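Local coordinates for DUF3248 domain-containing protein (Thermus thermophilus, PDB 2E6X) that is of unknown function but belongs to the DUF3248 family and forms an assembly of two copies of a small chain with a three-stranded mixed sheet, at residues L13-G18 against L26-G31. Numbering follows the deposited sequence.
Sequences LVWRMG and LVVRVG
Segments 13-18 and 26-31 lie on the antiparallel strands 13-19 and 26-32, a beta hairpin of the three-stranded mixed sheet, strand 26-32 lying between 13-19 and 62-66. Three hydrogen-bonded pairs, Val14-Gly31, Arg16-Arg29 and Gly18-Val27, each exchange two N-H...O=C bonds; the straightest, Arg29 N to Arg16 O, measures 2.8 Å at 176°. The intervening non-hydrogen-bonded pairs, Trp15-Val30 and Met17-Val28, share one face of the sheet; Val14, Arg16, Val27 and Arg29 lie on the opposite one. Trp15 has CG anti to its carbonyl carbon (chi1 -66°), and Val30 CG2 lies over one face of the indole, 3.6 Å from the centroid of the Trp15 six-membered ring, a CH-pi contact almost on the ring normal. Val28 CG1 meets the edge of the same ring, in its plane, 3.5 Å from Trp15 CZ3. An alanine in place of Trp15 would remove the indole and would probably leave Val28 and Val30 less well packed, and weaken the contact with Met17 of the second subunit. Met17, present as selenomethionine and bent at chi3, places its CE 3.9 Å from Leu26 CD2. On the opposite face Arg16 folds back, and Arg16 NH1 donates a hydrogen bond to Trp15 O, 3.0 Å, from above the carbonyl plane, whereas the extended Arg29 reaches Glu65 in a salt bridge and Pro43 O in a hydrogen bond. Six backbone bonds thus fix the register, the apolar Trp15 face continues to the second subunit, and Glu65 would probably offset the charge of the buried Arg29.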
loop_
_atom_site.group_PDB
_atom_site.type_symbol
_atom_site.label_atom_id
_atom_site.label_comp_id
_atom_site.label_asym_id
_atom_site.label_seq_id
_atom_site.Cartn_x
_atom_site.Cartn_y
_atom_site.Cartn_z
ATOM N N LEU A 13 -4.811 -1.790 9.837
ATOM C CA LEU A 13 -3.488 -1.416 9.333
ATOM C C LEU A 13 -3.497 0.062 8.950
ATOM O O LEU A 13 -4.495 0.567 8.435
ATOM C CB LEU A 13 -3.154 -2.251 8.091
ATOM C CG LEU A 13 -3.132 -3.767 8.261
ATOM C CD1 LEU A 13 -2.787 -4.379 6.932
ATOM C CD2 LEU A 13 -2.099 -4.172 9.302
ATOM N N VAL A 14 -2.394 0.751 9.209
ATOM C CA VAL A 14 -2.289 2.163 8.870
ATOM C C VAL A 14 -1.433 2.242 7.626
ATOM O O VAL A 14 -0.410 1.561 7.528
ATOM C CB VAL A 14 -1.602 2.973 9.975
ATOM C CG1 VAL A 14 -1.731 4.483 9.687
ATOM C CG2 VAL A 14 -2.209 2.610 11.324
ATOM N N TRP A 15 -1.876 3.053 6.675
ATOM C CA TRP A 15 -1.169 3.249 5.422
ATOM C C TRP A 15 -0.834 4.713 5.192
ATOM O O TRP A 15 -1.684 5.587 5.408
ATOM C CB TRP A 15 -2.018 2.796 4.237
ATOM C CG TRP A 15 -2.274 1.347 4.197
ATOM C CD1 TRP A 15 -3.301 0.671 4.805
ATOM C CD2 TRP A 15 -1.462 0.360 3.560
ATOM N NE1 TRP A 15 -3.170 -0.680 4.584
ATOM C CE2 TRP A 15 -2.049 -0.898 3.825
ATOM C CE3 TRP A 15 -0.290 0.412 2.795
ATOM C CZ2 TRP A 15 -1.505 -2.090 3.347
ATOM C CZ3 TRP A 15 0.252 -0.786 2.320
ATOM C CH2 TRP A 15 -0.359 -2.017 2.600
ATOM N N ARG A 16 0.408 4.979 4.760
ATOM C CA ARG A 16 0.860 6.330 4.435
ATOM C C ARG A 16 1.755 6.195 3.217
ATOM O O ARG A 16 2.474 5.197 3.067
ATOM C CB ARG A 16 1.674 6.959 5.575
ATOM C CG ARG A 16 0.891 7.227 6.893
ATOM C CD ARG A 16 -0.154 8.331 6.751
ATOM N NE ARG A 16 -0.759 8.636 8.055
ATOM C CZ ARG A 16 -1.829 8.024 8.556
ATOM N NH1 ARG A 16 -2.442 7.074 7.856
ATOM N NH2 ARG A 16 -2.261 8.345 9.779
HETATM N N MSE A 17 1.728 7.184 2.336
HETATM C CA MSE A 17 2.579 7.110 1.159
HETATM C C MSE A 17 2.978 8.481 0.681
HETATM O O MSE A 17 2.350 9.472 1.030
HETATM C CB MSE A 17 1.850 6.408 0.049
HETATM C CG MSE A 17 0.529 7.055 -0.174
HETATM SE SE MSE A 17 -0.492 5.963 -1.276
HETATM C CE MSE A 17 0.809 5.576 -2.674
ATOM N N GLY A 18 4.011 8.504 -0.157
ATOM C CA GLY A 18 4.513 9.749 -0.693
ATOM C C GLY A 18 5.905 9.505 -1.249
ATOM O O GLY A 18 6.498 8.410 -1.108
ATOM N N LEU A 26 8.706 6.015 -4.772
ATOM C CA LEU A 26 7.436 6.085 -4.053
ATOM C C LEU A 26 7.593 5.220 -2.800
ATOM O O LEU A 26 7.972 4.055 -2.895
ATOM C CB LEU A 26 6.263 5.536 -4.882
ATOM C CG LEU A 26 4.987 5.417 -4.007
ATOM C CD1 LEU A 26 4.400 6.849 -3.785
ATOM C CD2 LEU A 26 3.947 4.510 -4.676
ATOM N N VAL A 27 7.321 5.797 -1.631
ATOM C CA VAL A 27 7.435 5.027 -0.400
ATOM C C VAL A 27 6.042 4.713 0.161
ATOM O O VAL A 27 5.148 5.572 0.211
ATOM C CB VAL A 27 8.276 5.798 0.673
ATOM C CG1 VAL A 27 8.287 5.053 1.992
ATOM C CG2 VAL A 27 9.741 6.022 0.149
ATOM N N VAL A 28 5.820 3.454 0.485
ATOM C CA VAL A 28 4.570 3.073 1.126
ATOM C C VAL A 28 4.933 2.593 2.518
ATOM O O VAL A 28 5.821 1.714 2.693
ATOM C CB VAL A 28 3.863 1.981 0.341
ATOM C CG1 VAL A 28 2.707 1.381 1.163
ATOM C CG2 VAL A 28 3.342 2.614 -0.969
ATOM N N ARG A 29 4.324 3.206 3.522
ATOM C CA ARG A 29 4.606 2.761 4.881
ATOM C C ARG A 29 3.359 2.088 5.416
ATOM O O ARG A 29 2.249 2.606 5.234
ATOM C CB ARG A 29 5.013 3.936 5.782
ATOM C CG ARG A 29 6.295 4.548 5.349
ATOM C CD ARG A 29 6.596 5.802 6.131
ATOM N NE ARG A 29 7.946 6.270 5.801
ATOM C CZ ARG A 29 8.406 7.465 6.121
ATOM N NH1 ARG A 29 7.614 8.313 6.788
ATOM N NH2 ARG A 29 9.636 7.822 5.742
ATOM N N VAL A 30 3.546 0.940 6.063
ATOM C CA VAL A 30 2.423 0.190 6.627
ATOM C C VAL A 30 2.722 -0.386 8.021
ATOM O O VAL A 30 3.845 -0.819 8.311
ATOM C CB VAL A 30 2.004 -0.961 5.686
ATOM C CG1 VAL A 30 3.134 -2.010 5.574
ATOM C CG2 VAL A 30 0.750 -1.623 6.220
ATOM N N GLY A 31 1.716 -0.387 8.883
ATOM C CA GLY A 31 1.903 -0.912 10.222
ATOM C C GLY A 31 0.550 -1.083 10.901
ATOM O O GLY A 31 -0.478 -0.711 10.330
#